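Side-chain contacts in GphF Dehydratase 1 (PDB 6MBF), which is a dehydratase domain of the gephyronic acid polyketide synthase, which probably removes water from a beta-hydroxyacyl intermediate and takes part in rearranging the resulting olefin: residues P35-E40 with V48-T53; H41-A46 with R221-P226. All coordinates share one frame; numbering follows the deposited sequence.

Interaction 1. Residues P35-E40 with V48-T53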
ATOM      1  N   PRO A  35      12.346  -6.854   2.750  1.00 15.39           N
ATOM      2  CA  PRO A  35      12.505  -5.506   3.310  1.00 20.33           C
ATOM      3  C   PRO A  35      12.074  -5.430   4.773  1.00 15.33           C
ATOM      4  O   PRO A  35      11.132  -6.118   5.178  1.00 15.88           O
ATOM      5  CB  PRO A  35      11.585  -4.646   2.435  1.00 21.24           C
ATOM      6  CG  PRO A  35      11.475  -5.395   1.159  1.00 19.40           C
ATOM      7  CD  PRO A  35      11.499  -6.847   1.543  1.00 14.92           C
ATOM      8  N   ALA A  36      12.778  -4.607   5.552  1.00 17.19           N
ATOM      9  CA  ALA A  36      12.605  -4.617   7.003  1.00 24.79           C
ATOM     10  C   ALA A  36      11.194  -4.220   7.425  1.00 21.41           C
ATOM     11  O   ALA A  36      10.715  -4.683   8.468  1.00 19.12           O
ATOM     12  CB  ALA A  36      13.625  -3.687   7.655  1.00 25.20           C
ATOM     13  N   TYR A  37      10.513  -3.376   6.643  1.00 16.53           N
ATOM     14  CA  TYR A  37       9.173  -2.949   7.039  1.00 19.82           C
ATOM     15  C   TYR A  37       8.178  -4.104   7.040  1.00 16.38           C
ATOM     16  O   TYR A  37       7.111  -3.981   7.657  1.00 17.59           O
ATOM     17  CB  TYR A  37       8.656  -1.822   6.126  1.00 16.48           C
ATOM     18  CG  TYR A  37       8.000  -2.311   4.851  1.00 17.53           C
ATOM     19  CD1 TYR A  37       6.634  -2.602   4.807  1.00 17.38           C
ATOM     20  CD2 TYR A  37       8.735  -2.471   3.684  1.00 20.91           C
ATOM     21  CE1 TYR A  37       6.030  -3.061   3.643  1.00 17.06           C
ATOM     22  CE2 TYR A  37       8.132  -2.917   2.514  1.00 19.18           C
ATOM     23  CZ  TYR A  37       6.790  -3.215   2.500  1.00 18.43           C
ATOM     24  OH  TYR A  37       6.207  -3.670   1.342  1.00 19.55           O
ATOM     25  N   LEU A  38       8.481  -5.197   6.337  1.00 15.27           N
ATOM     26  CA  LEU A  38       7.645  -6.391   6.365  1.00 14.21           C
ATOM     27  C   LEU A  38       7.603  -7.048   7.737  1.00 18.49           C
ATOM     28  O   LEU A  38       6.742  -7.904   7.960  1.00 21.59           O
ATOM     29  CB  LEU A  38       8.128  -7.418   5.336  1.00 17.48           C
ATOM     30  CG  LEU A  38       8.008  -7.058   3.850  1.00 16.25           C
ATOM     31  CD1 LEU A  38       8.414  -8.265   3.022  1.00 18.67           C
ATOM     32  CD2 LEU A  38       6.595  -6.599   3.496  1.00 18.06           C
ATOM     33  N   GLY A  39       8.503  -6.690   8.650  1.00 15.72           N
ATOM     34  CA  GLY A  39       8.456  -7.193  10.006  1.00 18.34           C
ATOM     35  C   GLY A  39       7.912  -6.209  11.016  1.00 21.01           C
ATOM     36  O   GLY A  39       8.046  -6.450  12.223  1.00 21.65           O
ATOM     37  N   GLU A  40       7.299  -5.105  10.575  1.00 16.47           N
ATOM     38  CA  GLU A  40       6.886  -4.063  11.506  1.00 17.75           C
ATOM     39  C   GLU A  40       5.387  -3.771  11.456  1.00 17.03           C
ATOM     40  O   GLU A  40       4.956  -2.726  11.941  1.00 16.63           O
ATOM     41  CB  GLU A  40       7.700  -2.793  11.258  1.00 19.71           C
ATOM     42  CG  GLU A  40       9.176  -3.023  11.562  1.00 29.09           C
ATOM     43  CD  GLU A  40       9.846  -1.848  12.238  1.00 23.14           C
ATOM     44  OE1 GLU A  40       9.182  -0.811  12.445  1.00 20.38           O
ATOM     45  OE2 GLU A  40      11.050  -1.965  12.547  1.00 22.81           O
ATOM     46  N   VAL A  48       1.868  -9.463   9.565  1.00 16.22           N
ATOM     47  CA  VAL A  48       0.983  -9.448   8.399  1.00 14.14           C
ATOM     48  C   VAL A  48       1.532  -8.454   7.380  1.00 16.28           C
ATOM     49  O   VAL A  48       1.693  -7.265   7.684  1.00 14.59           O
ATOM     50  CB  VAL A  48      -0.464  -9.083   8.779  1.00 18.87           C
ATOM     51  CG1 VAL A  48      -1.332  -8.983   7.526  1.00 24.98           C
ATOM     52  CG2 VAL A  48      -1.052 -10.092   9.755  1.00 22.69           C
ATOM     53  N   VAL A  49       1.814  -8.939   6.172  1.00 14.98           N
ATOM     54  CA  VAL A  49       2.335  -8.075   5.119  1.00 18.13           C
ATOM     55  C   VAL A  49       1.297  -7.013   4.776  1.00 15.75           C
ATOM     56  O   VAL A  49       0.132  -7.328   4.513  1.00 17.45           O
ATOM     57  CB  VAL A  49       2.718  -8.929   3.901  1.00 17.44           C
ATOM     58  CG1 VAL A  49       2.950  -8.066   2.643  1.00 19.17           C
ATOM     59  CG2 VAL A  49       3.939  -9.801   4.242  1.00 15.43           C
ATOM     60  N   LEU A  50       1.718  -5.746   4.794  1.00 14.39           N
ATOM     61  CA  LEU A  50       0.815  -4.647   4.469  1.00 13.43           C
ATOM     62  C   LEU A  50       0.321  -4.754   3.027  1.00 13.43           C
ATOM     63  O   LEU A  50       1.089  -5.064   2.113  1.00 15.24           O
ATOM     64  CB  LEU A  50       1.522  -3.305   4.667  1.00 16.75           C
ATOM     65  CG  LEU A  50       1.776  -2.775   6.079  1.00 17.30           C
ATOM     66  CD1 LEU A  50       2.630  -1.523   5.986  1.00 15.79           C
ATOM     67  CD2 LEU A  50       0.450  -2.471   6.752  1.00 15.25           C
ATOM     68  N   GLY A  51      -0.972  -4.485   2.830  1.00 14.55           N
ATOM     69  CA  GLY A  51      -1.553  -4.504   1.493  1.00 14.64           C
ATOM     70  C   GLY A  51      -0.894  -3.563   0.499  1.00 15.21           C
ATOM     71  O   GLY A  51      -0.911  -3.824  -0.707  1.00 15.35           O
ATOM     72  N   VAL A  52      -0.305  -2.459   0.977  1.00 15.05           N
ATOM     73  CA  VAL A  52       0.387  -1.555   0.064  1.00 12.64           C
ATOM     74  C   VAL A  52       1.540  -2.254  -0.644  1.00 14.84           C
ATOM     75  O   VAL A  52       1.943  -1.827  -1.729  1.00 16.73           O
ATOM     76  CB  VAL A  52       0.885  -0.277   0.788  1.00 14.98           C
ATOM     77  CG1 VAL A  52      -0.280   0.656   1.103  1.00 13.02           C
ATOM     78  CG2 VAL A  52       1.694  -0.622   2.053  1.00 14.46           C
ATOM     79  N   THR A  53       2.083  -3.320  -0.042  1.00 15.32           N
ATOM     80  CA  THR A  53       3.082  -4.154  -0.697  1.00 15.10           C
ATOM     81  C   THR A  53       2.604  -4.606  -2.070  1.00 14.98           C
ATOM     82  O   THR A  53       3.356  -4.549  -3.051  1.00 15.16           O
ATOM     83  CB  THR A  53       3.387  -5.368   0.185  1.00 13.15           C
ATOM     84  OG1 THR A  53       3.796  -4.920   1.489  1.00 15.26           O
ATOM     85  CG2 THR A  53       4.481  -6.236  -0.438  1.00 15.78           C
TER
HETATM   86  O   HOH W   1       4.262  -5.262   6.393  1.00 18.90           O
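Tyr37 and Leu38 lie against Thr53 and Val49 in a buried contact. Tyr37 has the most surface covered. Its CG sits between the backbone N and the carbonyl carbon, chi1 85°, which sends the ring toward helix 52-65. There Tyr37 OH donates to Thr53 OG1 at 2.7 Å. The threonine oxygen meets the ring at its edge, near its plane. Thr53 OG1 passes the bond on and donates to Leu50 O at 2.8 Å. The donor arrives well off the line of the C=O bond, at 139°. Thr53 N also donates to Leu50 O, so two bonds grip that carbonyl. This relay gives both buried hydroxyls partners and would restrict rotation of the threonine.

Leu38 adds the apolar part. Its CG covers one face of the Tyr37 ring, offset toward the rim. Beyond it, Leu38 CD2 packs obliquely on Val49 CG1 at 4.0 Å and approaches Thr53 OG1 at 3.8 Å. Leu87 of strand 86-87 touches both Leu38 and Val49. A water accepts from Leu50 N at 3.0 Å and gives a weak bond to Tyr37 O.

The side chain of Leu50 also touches His41 and Asp204 and is about 4 Å from a bound magnesium ion. The arrangement joins a 3-10 turn to the helix 52-65 region of the double-hotdog fold of polyketide synthase dehydratases.

Interaction 2. Residues H41-A46 with R221-P226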
ATOM      1  N   HIS A  41       4.582  -4.684  10.914  1.00 14.54           N
ATOM      2  CA  HIS A  41       3.134  -4.564  10.989  1.00 13.76           C
ATOM      3  C   HIS A  41       2.536  -5.869  11.492  1.00 15.74           C
ATOM      4  O   HIS A  41       2.783  -6.932  10.911  1.00 15.86           O
ATOM      5  CB  HIS A  41       2.525  -4.197   9.637  1.00 13.63           C
ATOM      6  CG  HIS A  41       1.027  -4.200   9.640  1.00 12.70           C
ATOM      7  ND1 HIS A  41       0.286  -5.130   8.942  1.00 14.86           N
ATOM      8  CD2 HIS A  41       0.134  -3.406  10.278  1.00 15.50           C
ATOM      9  CE1 HIS A  41      -1.000  -4.900   9.136  1.00 15.94           C
ATOM     10  NE2 HIS A  41      -1.124  -3.854   9.934  1.00 15.56           N
ATOM     11  N   TRP A  42       1.713  -5.776  12.537  1.00 15.49           N
ATOM     12  CA  TRP A  42       1.100  -6.938  13.159  1.00 17.65           C
ATOM     13  C   TRP A  42      -0.408  -6.766  13.254  1.00 17.55           C
ATOM     14  O   TRP A  42      -0.922  -5.649  13.356  1.00 18.99           O
ATOM     15  CB  TRP A  42       1.670  -7.196  14.570  1.00 16.25           C
ATOM     16  CG  TRP A  42       3.145  -7.115  14.614  1.00 16.36           C
ATOM     17  CD1 TRP A  42       4.031  -8.119  14.343  1.00 26.07           C
ATOM     18  CD2 TRP A  42       3.929  -5.963  14.942  1.00 21.11           C
ATOM     19  NE1 TRP A  42       5.320  -7.660  14.481  1.00 27.89           N
ATOM     20  CE2 TRP A  42       5.282  -6.340  14.850  1.00 25.25           C
ATOM     21  CE3 TRP A  42       3.616  -4.651  15.315  1.00 26.37           C
ATOM     22  CZ2 TRP A  42       6.321  -5.449  15.113  1.00 21.80           C
ATOM     23  CZ3 TRP A  42       4.648  -3.772  15.578  1.00 26.02           C
ATOM     24  CH2 TRP A  42       5.985  -4.174  15.473  1.00 24.82           C
ATOM     25  N   VAL A  43      -1.110  -7.896  13.205  1.00 18.40           N
ATOM     26  CA  VAL A  43      -2.528  -7.976  13.540  1.00 18.48           C
ATOM     27  C   VAL A  43      -2.717  -9.235  14.376  1.00 17.91           C
ATOM     28  O   VAL A  43      -2.310 -10.328  13.961  1.00 18.82           O
ATOM     29  CB  VAL A  43      -3.439  -8.016  12.294  1.00 20.45           C
ATOM     30  CG1 VAL A  43      -4.902  -7.925  12.709  1.00 27.90           C
ATOM     31  CG2 VAL A  43      -3.097  -6.889  11.307  1.00 27.33           C
ATOM     32  N   TYR A  44      -3.305  -9.084  15.565  1.00 18.41           N
ATOM     33  CA  TYR A  44      -3.477 -10.210  16.477  1.00 21.59           C
ATOM     34  C   TYR A  44      -2.149 -10.934  16.708  1.00 19.75           C
ATOM     35  O   TYR A  44      -2.077 -12.165  16.682  1.00 23.27           O
ATOM     36  CB  TYR A  44      -4.540 -11.181  15.957  1.00 21.38           C
ATOM     37  CG  TYR A  44      -5.899 -10.550  15.756  1.00 22.83           C
ATOM     38  CD1 TYR A  44      -6.484 -10.505  14.494  1.00 23.00           C
ATOM     39  CD2 TYR A  44      -6.583  -9.977  16.819  1.00 33.46           C
ATOM     40  CE1 TYR A  44      -7.721  -9.927  14.300  1.00 23.53           C
ATOM     41  CE2 TYR A  44      -7.827  -9.390  16.636  1.00 30.71           C
ATOM     42  CZ  TYR A  44      -8.388  -9.365  15.374  1.00 35.21           C
ATOM     43  OH  TYR A  44      -9.622  -8.783  15.180  1.00 41.79           O
ATOM     44  N   ASP A  45      -1.083 -10.155  16.899  1.00 18.82           N
ATOM     45  CA  ASP A  45       0.276 -10.609  17.201  1.00 19.20           C
ATOM     46  C   ASP A  45       0.944 -11.378  16.061  1.00 21.04           C
ATOM     47  O   ASP A  45       2.071 -11.862  16.240  1.00 28.30           O
ATOM     48  CB  ASP A  45       0.329 -11.466  18.474  1.00 22.79           C
ATOM     49  CG  ASP A  45       0.016 -10.662  19.726  1.00 31.03           C
ATOM     50  OD1 ASP A  45       0.171  -9.422  19.693  1.00 36.30           O
ATOM     51  OD2 ASP A  45      -0.385 -11.266  20.741  1.00 34.72           O
ATOM     52  N   ALA A  46       0.308 -11.510  14.905  1.00 16.83           N
ATOM     53  CA  ALA A  46       0.938 -12.134  13.752  1.00 17.93           C
ATOM     54  C   ALA A  46       1.543 -11.059  12.861  1.00 16.05           C
ATOM     55  O   ALA A  46       0.985  -9.965  12.731  1.00 18.36           O
ATOM     56  CB  ALA A  46      -0.079 -12.956  12.956  1.00 17.24           C
ATOM     57  N   ARG A 221      -9.699  -1.653  18.050  1.00 21.53           N
ATOM     58  CA  ARG A 221      -9.750  -3.107  18.117  1.00 24.87           C
ATOM     59  C   ARG A 221     -10.475  -3.652  16.887  1.00 24.34           C
ATOM     60  O   ARG A 221     -11.374  -3.009  16.342  1.00 26.50           O
ATOM     61  CB  ARG A 221     -10.450  -3.574  19.399  1.00 29.42           C
ATOM     62  CG  ARG A 221     -10.215  -5.052  19.707  1.00 63.06           C
ATOM     63  CD  ARG A 221     -10.929  -5.533  20.970  1.00 55.80           C
ATOM     64  NE  ARG A 221     -12.304  -5.959  20.714  1.00 59.74           N
ATOM     65  CZ  ARG A 221     -12.640  -7.059  20.043  1.00 56.15           C
ATOM     66  NH1 ARG A 221     -11.705  -7.853  19.538  1.00 65.51           N
ATOM     67  NH2 ARG A 221     -13.916  -7.364  19.865  1.00 75.18           N
ATOM     68  N   GLU A 222     -10.074  -4.857  16.447  1.00 28.18           N
ATOM     69  CA  GLU A 222     -10.505  -5.413  15.164  1.00 24.70           C
ATOM     70  C   GLU A 222     -10.228  -4.378  14.077  1.00 19.61           C
ATOM     71  O   GLU A 222     -11.168  -3.861  13.452  1.00 20.57           O
ATOM     72  CB  GLU A 222     -11.991  -5.783  15.170  1.00 30.83           C
ATOM     73  CG  GLU A 222     -12.472  -6.511  16.409  1.00 51.41           C
ATOM     74  CD  GLU A 222     -13.966  -6.341  16.617  1.00 65.08           C
ATOM     75  OE1 GLU A 222     -14.370  -5.589  17.535  1.00 60.64           O
ATOM     76  OE2 GLU A 222     -14.739  -6.942  15.842  1.00 67.07           O
ATOM     77  N   PRO A 223      -8.961  -4.064  13.819  1.00 22.35           N
ATOM     78  CA  PRO A 223      -8.640  -2.844  13.070  1.00 18.84           C
ATOM     79  C   PRO A 223      -8.965  -2.965  11.591  1.00 18.07           C
ATOM     80  O   PRO A 223      -8.988  -4.057  11.016  1.00 19.11           O
ATOM     81  CB  PRO A 223      -7.133  -2.692  13.290  1.00 23.09           C
ATOM     82  CG  PRO A 223      -6.658  -4.100  13.437  1.00 18.86           C
ATOM     83  CD  PRO A 223      -7.746  -4.811  14.197  1.00 25.90           C
ATOM     84  N   PHE A 224      -9.213  -1.810  10.976  1.00 17.91           N
ATOM     85  CA  PHE A 224      -9.506  -1.767   9.552  1.00 20.47           C
ATOM     86  C   PHE A 224      -8.286  -2.165   8.731  1.00 17.71           C
ATOM     87  O   PHE A 224      -7.156  -1.767   9.031  1.00 20.88           O
ATOM     88  CB  PHE A 224      -9.977  -0.370   9.152  1.00 16.29           C
ATOM     89  CG  PHE A 224     -11.332  -0.020   9.697  1.00 17.53           C
ATOM     90  CD1 PHE A 224     -12.488  -0.420   9.032  1.00 18.71           C
ATOM     91  CD2 PHE A 224     -11.456   0.677  10.887  1.00 16.79           C
ATOM     92  CE1 PHE A 224     -13.742  -0.114   9.546  1.00 18.68           C
ATOM     93  CE2 PHE A 224     -12.708   0.983  11.403  1.00 21.77           C
ATOM     94  CZ  PHE A 224     -13.845   0.589  10.736  1.00 17.62           C
ATOM     95  N   VAL A 225      -8.533  -2.946   7.685  1.00 18.78           N
ATOM     96  CA  VAL A 225      -7.505  -3.437   6.772  1.00 25.24           C
ATOM     97  C   VAL A 225      -7.929  -3.116   5.342  1.00 18.32           C
ATOM     98  O   VAL A 225      -9.107  -3.296   5.000  1.00 19.69           O
ATOM     99  CB  VAL A 225      -7.292  -4.948   6.968  1.00 27.62           C
ATOM    100  CG1 VAL A 225      -6.409  -5.516   5.881  1.00 31.52           C
ATOM    101  CG2 VAL A 225      -6.694  -5.210   8.345  1.00 36.44           C
ATOM    102  N   PRO A 226      -7.031  -2.643   4.476  1.00 18.71           N
ATOM    103  CA  PRO A 226      -7.400  -2.453   3.063  1.00 18.52           C
ATOM    104  C   PRO A 226      -7.694  -3.795   2.411  1.00 24.62           C
ATOM    105  O   PRO A 226      -6.863  -4.709   2.444  1.00 29.63           O
ATOM    106  CB  PRO A 226      -6.161  -1.788   2.451  1.00 23.56           C
ATOM    107  CG  PRO A 226      -5.372  -1.267   3.610  1.00 26.10           C
ATOM    108  CD  PRO A 226      -5.670  -2.163   4.767  1.00 23.46           C
TER
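Tyr44 reaches across to the backbone of Glu222, and Val43 meets Pro223 beside it. Tyr44 and Asp45 occupy the corners of a type I' beta turn from Val43 to Ala46, closed by backbone bonds in both directions between these two ends. At this corner Tyr44 has positive phi and psi. Its CG lies beside the backbone N, chi1 -59°, and the ring extends toward the other segment. Tyr44 OH comes to 3.5 Å from Glu222 CA, and to 3.8 Å from Glu222 CB. These are packing contacts; the hydroxyl has its hydrogen bond with Ala285 O.

Glu222 CG lies beside the backbone N, also 3.8 Å from Tyr44 OH. The chain is extended beyond CG and carries the carboxylate away from the tyrosine. The ring and carboxylate planes are 37° apart. Glu222 OE1 lies over one face of the Arg221 guanidinium, 3.0 Å from Arg221 NH2. No N-H points at it, so the attraction is one of charge alone.

Val43 points toward Pro223, with CG1 anti to the backbone N, chi1 -173°. Val43 CG1 touches Pro223 CG at 4.3 Å, a light apolar contact.

Behind Val43 lies Val48 of strand 46-48, the hairpin partner of strand 42-43. Pro223 also packs on Tyr161 and Tyr215, and its backbone bonds to Ala285. The segment then enters strand 224-234, which pairs with strand 273-284.

Overall arrangement
From the N terminus, the loop after strand 23-30 brings residues 35-40 first, followed by 41-46 with the hairpin turn. Residues 48-53 then lead into helix 52-65. Interaction 1 closes a short loop of seven residues, which includes most of that hairpin. Interaction 2 closes a far longer loop: 174 residues pass before the chain returns at 221-226, at the start of strand 224-234. The segments alternate along the chain, so the two contacts cross. Their centres are about 12 Å apart, and they touch where His41 meets Val48 and Leu50. Interaction 1 ties the 35-40 turn to the start of helix 52-65, and interaction 2 ties the hairpin to the start of strand 224-234, spanning the two family regions.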